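PDB 2EJ5: enoyl-CoA hydratase subunit II from Geobacillus kaustophilus, which probably catalyses the hydration of enoyl-CoA thioesters to 3-hydroxyacyl-CoA, possibly within phenylacetic acid catabolism. Local coordinates for residues 5-10 against 36-41; 166-171 against 177-182; 144-149 against 153-158. All blocks are in the same frame, centred on the assembly; numbering follows the deposited sequence.

Contact 1 of 3, residues 5-10 against 36-41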
loop_
_atom_site.group_PDB
_atom_site.type_symbol
_atom_site.label_atom_id
_atom_site.label_comp_id
_atom_site.label_asym_id
_atom_site.label_seq_id
_atom_site.Cartn_x
_atom_site.Cartn_y
_atom_site.Cartn_z
ATOM N N ILE A 5 19.163 28.506 3.084
ATOM C CA ILE A 5 17.738 28.475 3.385
ATOM C C ILE A 5 17.364 29.693 4.218
ATOM O O ILE A 5 18.241 30.406 4.765
ATOM C CB ILE A 5 17.335 27.189 4.170
ATOM C CG1 ILE A 5 17.784 27.288 5.628
ATOM C CG2 ILE A 5 17.879 25.906 3.457
ATOM C CD1 ILE A 5 17.156 26.276 6.533
ATOM N N ARG A 6 16.058 29.899 4.318
ATOM C CA ARG A 6 15.442 30.910 5.160
ATOM C C ARG A 6 14.565 30.146 6.142
ATOM O O ARG A 6 13.827 29.218 5.759
ATOM C CB ARG A 6 14.635 31.895 4.291
ATOM C CG ARG A 6 14.285 33.236 4.932
ATOM C CD ARG A 6 13.919 34.273 3.821
ATOM N NE ARG A 6 12.660 33.953 3.149
ATOM C CZ ARG A 6 12.434 34.076 1.840
ATOM N NH1 ARG A 6 13.394 34.492 1.014
ATOM N NH2 ARG A 6 11.242 33.743 1.351
ATOM N N TYR A 7 14.702 30.499 7.418
ATOM C CA TYR A 7 13.917 29.918 8.473
ATOM C C TYR A 7 13.278 31.065 9.221
ATOM O O TYR A 7 13.974 31.915 9.768
ATOM C CB TYR A 7 14.798 29.075 9.400
ATOM C CG TYR A 7 14.058 28.416 10.537
ATOM C CD1 TYR A 7 13.316 27.232 10.341
ATOM C CD2 TYR A 7 14.095 28.959 11.810
ATOM C CE1 TYR A 7 12.636 26.633 11.397
ATOM C CE2 TYR A 7 13.406 28.380 12.853
ATOM C CZ TYR A 7 12.685 27.206 12.649
ATOM O OH TYR A 7 12.037 26.628 13.723
ATOM N N GLU A 8 11.950 31.094 9.215
ATOM C CA GLU A 8 11.193 32.186 9.807
ATOM C C GLU A 8 9.942 31.595 10.451
ATOM O O GLU A 8 9.180 30.895 9.790
ATOM C CB GLU A 8 10.814 33.165 8.695
ATOM C CG GLU A 8 10.391 34.548 9.160
ATOM C CD GLU A 8 10.115 35.494 7.995
ATOM O OE1 GLU A 8 10.755 35.366 6.908
ATOM O OE2 GLU A 8 9.242 36.377 8.172
ATOM N N VAL A 9 9.764 31.820 11.744
ATOM C CA VAL A 9 8.521 31.474 12.402
ATOM C C VAL A 9 7.535 32.662 12.250
ATOM O O VAL A 9 7.854 33.806 12.607
ATOM C CB VAL A 9 8.733 31.063 13.892
ATOM C CG1 VAL A 9 7.412 30.710 14.591
ATOM C CG2 VAL A 9 9.702 29.879 14.004
ATOM N N LYS A 10 6.373 32.395 11.658
ATOM C CA LYS A 10 5.309 33.386 11.539
ATOM C C LYS A 10 4.064 32.809 12.204
ATOM O O LYS A 10 3.462 31.840 11.726
ATOM C CB LYS A 10 5.059 33.756 10.093
ATOM C CG LYS A 10 6.212 34.579 9.469
ATOM C CD LYS A 10 6.113 34.695 7.971
ATOM C CE LYS A 10 4.764 35.205 7.527
ATOM N NZ LYS A 10 4.597 36.685 7.674
ATOM N N THR A 36 18.792 20.260 8.155
ATOM C CA THR A 36 18.864 19.352 9.305
ATOM C C THR A 36 18.716 20.119 10.602
ATOM O O THR A 36 17.859 19.801 11.432
ATOM C CB THR A 36 20.203 18.506 9.328
ATOM O OG1 THR A 36 20.308 17.721 8.136
ATOM C CG2 THR A 36 20.269 17.552 10.507
ATOM N N LYS A 37 19.585 21.108 10.791
ATOM C CA LYS A 37 19.546 21.997 11.963
ATOM C C LYS A 37 18.181 22.685 12.175
ATOM O O LYS A 37 17.671 22.719 13.293
ATOM C CB LYS A 37 20.653 23.052 11.820
ATOM C CG LYS A 37 20.847 23.929 13.066
ATOM C CD LYS A 37 22.161 24.709 12.966
ATOM C CE LYS A 37 22.372 25.641 14.161
ATOM N NZ LYS A 37 21.339 26.736 14.206
ATOM N N ALA A 38 17.614 23.210 11.096
ATOM C CA ALA A 38 16.338 23.927 11.129
ATOM C C ALA A 38 15.209 22.966 11.544
ATOM O O ALA A 38 14.367 23.319 12.354
ATOM C CB ALA A 38 16.051 24.513 9.773
ATOM N N LEU A 39 15.212 21.733 10.997
ATOM C CA LEU A 39 14.177 20.751 11.367
ATOM C C LEU A 39 14.269 20.403 12.810
ATOM O O LEU A 39 13.269 20.243 13.468
ATOM C CB LEU A 39 14.252 19.469 10.532
ATOM C CG LEU A 39 13.886 19.594 9.054
ATOM C CD1 LEU A 39 14.164 18.267 8.352
ATOM C CD2 LEU A 39 12.433 20.135 8.789
ATOM N N LYS A 40 15.492 20.286 13.329
ATOM C CA LYS A 40 15.667 19.918 14.729
ATOM C C LYS A 40 15.242 21.110 15.607
ATOM O O LYS A 40 14.655 20.916 16.658
ATOM C CB LYS A 40 17.129 19.475 15.009
ATOM C CG LYS A 40 17.583 18.201 14.239
ATOM C CD LYS A 40 19.089 17.933 14.400
ATOM C CE LYS A 40 19.501 16.551 13.827
ATOM N NZ LYS A 40 21.002 16.208 13.948
ATOM N N GLN A 41 15.508 22.318 15.128
ATOM C CA GLN A 41 15.114 23.585 15.786
ATOM C C GLN A 41 13.576 23.619 15.920
ATOM O O GLN A 41 13.030 23.684 17.031
ATOM C CB GLN A 41 15.615 24.750 14.929
ATOM C CG GLN A 41 15.521 26.182 15.501
ATOM C CD GLN A 41 16.449 27.177 14.735
ATOM O OE1 GLN A 41 17.252 26.771 13.861
ATOM N NE2 GLN A 41 16.336 28.485 15.064
#
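I5 and Y7 of the strand lean together onto A38 of the helix, a worked example of how an edge strand can be joined to a helix by an alanine methyl that takes an isoleucine and a tyrosine side by side. The apolar part centres on the A38 methyl. CD1 of I5 lies 3.9 Å from CB of A38, and CD1 of Y7 reaches the same CB, also at 3.9 Å. The first torsion of I5 (chi1 75°) sets CG1 astride the main chain, with N on one flank and C on the other, and the extended chain carries CD1 to the helix.

The second kind of contact sets the ring against polar groups without bonding them. CE1 of Y7 stands 3.9 Å from the backbone O of A38, obliquely placed to the ring. CE2 of Y7 meets NE2 of Q41 at 3.7 Å, and the phenol OH lies 3.9 Å from CG of Q41, putting the aliphatic stem as well as the amide beside the ring. Ring and amide planes are inclined by 38°, well short of a parallel stack. The amide is steadied from beyond the two segments, because OE1 of Q41 is hydrogen-bonded to the hydroxyl of Y2. A serine in place of Y7 would probably open a gap over A38 and leave the Q41 amide without the ring it lies against.

Strand 5-10, outermost in its sheet within this chain, pairs with strand 13-18, whose L16 touches both I5 and A38. Residues 36-41 of helix 29-44 run nearly parallel to strand 5-10, the two axes 10.0 Å apart. The helix links strands 13-18 and 50-55 in a beta-alpha-beta crossover. Helix 75-92 lies against T36 and L39.

Contact 2 of 3, residues 166-171 against 177-182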
loop_
_atom_site.group_PDB
_atom_site.type_symbol
_atom_site.label_atom_id
_atom_site.label_comp_id
_atom_site.label_asym_id
_atom_site.label_seq_id
_atom_site.Cartn_x
_atom_site.Cartn_y
_atom_site.Cartn_z
ATOM N N THR A 166 2.705 15.861 -14.144
ATOM C CA THR A 166 2.126 17.173 -13.878
ATOM C C THR A 166 1.451 17.191 -12.493
ATOM O O THR A 166 1.328 16.135 -11.845
ATOM C CB THR A 166 1.114 17.522 -14.945
ATOM O OG1 THR A 166 0.060 16.562 -14.899
ATOM C CG2 THR A 166 1.793 17.481 -16.356
ATOM N N ALA A 167 1.086 18.383 -12.015
ATOM C CA ALA A 167 0.386 18.525 -10.723
ATOM C C ALA A 167 -0.882 17.672 -10.730
ATOM O O ALA A 167 -1.144 16.944 -9.779
ATOM C CB ALA A 167 0.039 20.011 -10.432
ATOM N N GLU A 168 -1.647 17.725 -11.822
ATOM C CA GLU A 168 -2.933 17.020 -11.826
ATOM C C GLU A 168 -2.722 15.513 -11.923
ATOM O O GLU A 168 -3.468 14.764 -11.336
ATOM C CB GLU A 168 -3.882 17.545 -12.895
ATOM C CG GLU A 168 -4.364 19.019 -12.638
ATOM C CD GLU A 168 -5.463 19.175 -11.549
ATOM O OE1 GLU A 168 -5.939 18.186 -10.942
ATOM O OE2 GLU A 168 -5.873 20.330 -11.317
ATOM N N GLU A 169 -1.676 15.100 -12.636
ATOM C CA GLU A 169 -1.293 13.687 -12.706
ATOM C C GLU A 169 -0.802 13.184 -11.357
ATOM O O GLU A 169 -1.191 12.090 -10.951
ATOM C CB GLU A 169 -0.262 13.410 -13.812
ATOM C CG GLU A 169 -0.756 13.792 -15.211
ATOM C CD GLU A 169 0.341 13.829 -16.275
ATOM O OE1 GLU A 169 1.532 13.940 -15.943
ATOM O OE2 GLU A 169 -0.002 13.754 -17.473
ATOM N N ALA A 170 0.005 13.983 -10.654
ATOM C CA ALA A 170 0.389 13.673 -9.268
ATOM C C ALA A 170 -0.838 13.528 -8.355
ATOM O O ALA A 170 -0.920 12.589 -7.538
ATOM C CB ALA A 170 1.344 14.733 -8.715
ATOM N N ALA A 171 -1.789 14.459 -8.468
ATOM C CA ALA A 171 -3.018 14.315 -7.688
ATOM C C ALA A 171 -3.747 12.995 -7.986
ATOM O O ALA A 171 -4.193 12.326 -7.042
ATOM C CB ALA A 171 -3.948 15.563 -7.843
ATOM N N THR A 177 -1.873 16.263 -1.768
ATOM C CA THR A 177 -2.965 16.620 -0.878
ATOM C C THR A 177 -3.986 17.533 -1.581
ATOM O O THR A 177 -5.203 17.338 -1.438
ATOM C CB THR A 177 -2.445 17.333 0.338
ATOM O OG1 THR A 177 -1.410 16.526 0.903
ATOM C CG2 THR A 177 -3.578 17.549 1.341
ATOM N N LYS A 178 -3.490 18.540 -2.308
ATOM C CA LYS A 178 -4.339 19.291 -3.229
ATOM C C LYS A 178 -3.506 20.050 -4.246
ATOM O O LYS A 178 -2.303 20.207 -4.066
ATOM C CB LYS A 178 -5.286 20.241 -2.483
ATOM C CG LYS A 178 -4.693 21.141 -1.441
ATOM C CD LYS A 178 -5.845 21.850 -0.707
ATOM C CE LYS A 178 -5.353 22.642 0.487
ATOM N NZ LYS A 178 -6.376 23.608 0.992
ATOM N N VAL A 179 -4.164 20.488 -5.318
ATOM C CA VAL A 179 -3.549 21.308 -6.332
ATOM C C VAL A 179 -4.184 22.692 -6.214
ATOM O O VAL A 179 -5.424 22.831 -6.216
ATOM C CB VAL A 179 -3.759 20.712 -7.712
ATOM C CG1 VAL A 179 -3.098 21.565 -8.793
ATOM C CG2 VAL A 179 -3.178 19.278 -7.740
ATOM N N ILE A 180 -3.326 23.700 -6.103
ATOM C CA ILE A 180 -3.758 25.065 -5.821
ATOM C C ILE A 180 -3.496 25.965 -7.032
ATOM O O ILE A 180 -2.406 25.928 -7.615
ATOM C CB ILE A 180 -3.091 25.584 -4.521
ATOM C CG1 ILE A 180 -3.397 24.592 -3.353
ATOM C CG2 ILE A 180 -3.586 27.021 -4.209
ATOM C CD1 ILE A 180 -2.691 24.857 -2.039
ATOM N N PRO A 181 -4.523 26.735 -7.464
ATOM C CA PRO A 181 -4.302 27.708 -8.535
ATOM C C PRO A 181 -3.253 28.738 -8.201
ATOM O O PRO A 181 -3.087 29.120 -7.035
ATOM C CB PRO A 181 -5.696 28.356 -8.717
ATOM C CG PRO A 181 -6.658 27.211 -8.303
ATOM C CD PRO A 181 -5.937 26.698 -7.047
ATOM N N LEU A 182 -2.530 29.197 -9.210
ATOM C CA LEU A 182 -1.467 30.178 -8.956
ATOM C C LEU A 182 -1.889 31.477 -8.221
ATOM O O LEU A 182 -1.199 31.928 -7.310
ATOM C CB LEU A 182 -0.714 30.524 -10.238
ATOM C CG LEU A 182 0.520 31.408 -10.028
ATOM C CD1 LEU A 182 1.414 30.843 -8.873
ATOM C CD2 LEU A 182 1.336 31.540 -11.327
#
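V179 meets A167, E168 and A171 with both its branches, and its first torsion divides the work: CG1 stands anti to the backbone N (chi1 -179°), while CG2 lies beside that N. E168 contributes through a bend at chi2 (-77°), which folds the chain over and sets OE2 against V179.

Each methyl then has its own partners. CG1 of V179 rests 3.9 Å from CB of A167, and OE2 of E168 comes obliquely to within 3.9 Å of that same CG1. CG2 faces the next turn of the helix, 3.8 Å from CB of A171, and also lies 3.7 Å from the backbone O of A167. That oxygen already accepts the helical bond from N of A171, so the methyl adds contact to a carbonyl whose hydrogen bonding has been met. The case illustrates how a branched residue on a strand can bridge successive turns of a helix lined with alanines: the short side chains let the backbones draw close, and no hydrogen bond crosses.

The start of the helix is fixed separately by a capping box. T166 at the N-cap accepts from N of E169 through OG1 at 3.2 Å, and E169 answers by taking the N-H of T166 on OE1 at 2.9 Å, met from above the carboxylate plane. This secures the first turn, from which A167 and E168 meet V179.

Residues 167-171 of helix 167-173 run almost antiparallel to strand 178-180, at 162° and with axes 8.4 Å apart. The strand is the last of the six-stranded sheet within this chain, bonded through its backbone to strand 118-122, whose L121 also touches A170. K178 and I180 pack on L120 of the same strand and on helix 185-197.

Contact 3 of 3, residues 144-149 against 153-158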
loop_
_atom_site.group_PDB
_atom_site.type_symbol
_atom_site.label_atom_id
_atom_site.label_comp_id
_atom_site.label_asym_id
_atom_site.label_seq_id
_atom_site.Cartn_x
_atom_site.Cartn_y
_atom_site.Cartn_z
ATOM N N TYR A 144 11.733 4.147 -0.286
ATOM C CA TYR A 144 11.105 3.734 0.957
ATOM C C TYR A 144 9.731 4.391 1.000
ATOM O O TYR A 144 8.724 3.744 1.321
ATOM C CB TYR A 144 11.942 4.172 2.181
ATOM C CG TYR A 144 11.396 3.597 3.479
ATOM C CD1 TYR A 144 11.764 2.306 3.924
ATOM C CD2 TYR A 144 10.480 4.336 4.256
ATOM C CE1 TYR A 144 11.254 1.779 5.128
ATOM C CE2 TYR A 144 9.955 3.813 5.449
ATOM C CZ TYR A 144 10.341 2.546 5.879
ATOM O OH TYR A 144 9.791 2.043 7.068
ATOM N N TYR A 145 9.675 5.691 0.668
ATOM C CA TYR A 145 8.397 6.404 0.710
ATOM C C TYR A 145 7.432 6.069 -0.400
ATOM O O TYR A 145 6.213 5.968 -0.180
ATOM C CB TYR A 145 8.648 7.912 0.694
ATOM C CG TYR A 145 9.360 8.334 1.970
ATOM C CD1 TYR A 145 8.719 8.241 3.187
ATOM C CD2 TYR A 145 10.678 8.776 1.948
ATOM C CE1 TYR A 145 9.382 8.599 4.383
ATOM C CE2 TYR A 145 11.355 9.120 3.137
ATOM C CZ TYR A 145 10.691 9.046 4.336
ATOM O OH TYR A 145 11.331 9.398 5.532
ATOM N N LEU A 146 7.974 5.960 -1.602
ATOM C CA LEU A 146 7.131 5.976 -2.801
ATOM C C LEU A 146 6.193 4.761 -2.852
ATOM O O LEU A 146 5.034 4.939 -3.091
ATOM C CB LEU A 146 7.972 6.088 -4.078
ATOM C CG LEU A 146 7.205 6.324 -5.372
ATOM C CD1 LEU A 146 6.225 7.588 -5.247
ATOM C CD2 LEU A 146 8.212 6.410 -6.559
ATOM N N PRO A 147 6.701 3.528 -2.661
ATOM C CA PRO A 147 5.717 2.437 -2.715
ATOM C C PRO A 147 4.705 2.496 -1.568
ATOM O O PRO A 147 3.598 1.951 -1.724
ATOM C CB PRO A 147 6.555 1.168 -2.573
ATOM C CG PRO A 147 7.974 1.589 -2.726
ATOM C CD PRO A 147 8.058 3.040 -2.397
ATOM N N ARG A 148 5.070 3.118 -0.438
ATOM C CA ARG A 148 4.093 3.319 0.658
ATOM C C ARG A 148 3.017 4.347 0.318
ATOM O O ARG A 148 2.027 4.468 1.064
ATOM C CB ARG A 148 4.753 3.722 1.989
ATOM C CG ARG A 148 5.716 2.655 2.599
ATOM C CD ARG A 148 5.106 1.304 2.768
ATOM N NE ARG A 148 6.160 0.380 3.250
ATOM C CZ ARG A 148 7.209 0.782 3.968
ATOM N NH1 ARG A 148 7.243 2.040 4.314
ATOM N NH2 ARG A 148 8.169 -0.078 4.338
ATOM N N LEU A 149 3.207 5.097 -0.769
ATOM C CA LEU A 149 2.199 6.048 -1.218
ATOM C C LEU A 149 1.443 5.548 -2.436
ATOM O O LEU A 149 0.218 5.762 -2.536
ATOM C CB LEU A 149 2.808 7.396 -1.581
ATOM C CG LEU A 149 3.479 8.172 -0.463
ATOM C CD1 LEU A 149 4.278 9.366 -1.003
ATOM C CD2 LEU A 149 2.436 8.584 0.554
ATOM N N ALA A 153 3.943 -1.231 -8.091
ATOM C CA ALA A 153 3.972 -1.147 -9.569
ATOM C C ALA A 153 4.216 0.311 -9.987
ATOM O O ALA A 153 5.096 0.607 -10.814
ATOM C CB ALA A 153 2.686 -1.659 -10.196
ATOM N N LYS A 154 3.435 1.231 -9.421
ATOM C CA LYS A 154 3.595 2.635 -9.819
ATOM C C LYS A 154 4.941 3.171 -9.366
ATOM O O LYS A 154 5.525 4.017 -10.052
ATOM C CB LYS A 154 2.450 3.514 -9.325
ATOM C CG LYS A 154 2.419 4.852 -10.069
ATOM C CD LYS A 154 1.858 4.635 -11.500
ATOM C CE LYS A 154 2.385 5.674 -12.458
ATOM N NZ LYS A 154 1.527 5.710 -13.715
ATOM N N ALA A 155 5.443 2.712 -8.211
ATOM C CA ALA A 155 6.740 3.195 -7.764
ATOM C C ALA A 155 7.837 2.763 -8.739
ATOM O O ALA A 155 8.726 3.549 -9.035
ATOM C CB ALA A 155 7.085 2.699 -6.322
ATOM N N LEU A 156 7.774 1.508 -9.191
ATOM C CA LEU A 156 8.753 0.982 -10.163
ATOM C C LEU A 156 8.649 1.744 -11.517
ATOM O O LEU A 156 9.661 2.120 -12.104
ATOM C CB LEU A 156 8.587 -0.534 -10.309
ATOM C CG LEU A 156 9.710 -1.211 -11.106
ATOM C CD1 LEU A 156 10.006 -2.614 -10.601
ATOM C CD2 LEU A 156 9.316 -1.192 -12.565
ATOM N N GLU A 157 7.439 2.011 -11.962
ATOM C CA GLU A 157 7.205 2.714 -13.205
ATOM C C GLU A 157 7.801 4.124 -13.170
ATOM O O GLU A 157 8.552 4.519 -14.072
ATOM C CB GLU A 157 5.714 2.731 -13.561
ATOM C CG GLU A 157 5.478 3.411 -14.915
ATOM C CD GLU A 157 4.009 3.464 -15.335
ATOM O OE1 GLU A 157 3.201 2.631 -14.856
ATOM O OE2 GLU A 157 3.684 4.355 -16.187
ATOM N N LEU A 158 7.563 4.823 -12.070
ATOM C CA LEU A 158 8.147 6.125 -11.833
ATOM C C LEU A 158 9.654 6.081 -11.784
ATOM O O LEU A 158 10.290 6.831 -12.510
ATOM C CB LEU A 158 7.593 6.714 -10.543
ATOM C CG LEU A 158 6.131 7.187 -10.681
ATOM C CD1 LEU A 158 5.729 7.714 -9.327
ATOM C CD2 LEU A 158 5.988 8.281 -11.714
#
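L146 lies over A155 and crosses L158 at about a right angle, so one leucine serves two residues a turn apart on the facing helix. Its CG is anti to the backbone N (chi1 -171°), which places CG 3.7 Å from CB of A155 and lets CD2 reach CA of A155, also at 3.7 Å. The same CD2 touches CD1 of L158 at 3.9 Å. P147 flanks the alanine methyl with its ring: CG of P147 is 3.9 Å from CB of A155, and N of P147 is 3.8 Å from the same CB. A155 is the small residue that allows close approach, with its CA 5.2 Å from CA of P147, although residues 144-149 and 153-158 run at 134° to each other, 46° from antiparallel.

The third subunit supplies further cover: its L211 packs on P147 and its F118 on L156, so the two consecutive helices take part in the subunit interface. Within the chain, L114 touches L146.

The side chains that meet are apolar and no hydrogen bond joins the segments, so the fit between them rests on shape and van der Waals contact. P147 lies at the kink of its helix: the proline nitrogen has no hydrogen, consistent with the break in the helical bonding at this residue, and the methyl of A155 lies against it.

Along the chain the order is contact 1, contact 3, contact 2, each closing before the next opens. Contacts 1 and 2 share the six-stranded sheet but sit on its two outermost strands within this chain, 5-10 and 178-180, with centres about 26 Å apart. Contact 3, on helices 142-150 and 152-161, lies across the chain's centre from contact 1, about 29 Å between centres. Contacts 2 and 3 are nearer neighbours, centres about 18 Å apart; L175 touches both A170 of the one and L146 of the other. The sheet of this crotonase-like fold is thus packed at both edges; contact 3 faces the second and third subunits, and T177 of contact 2 touches E157 of the second.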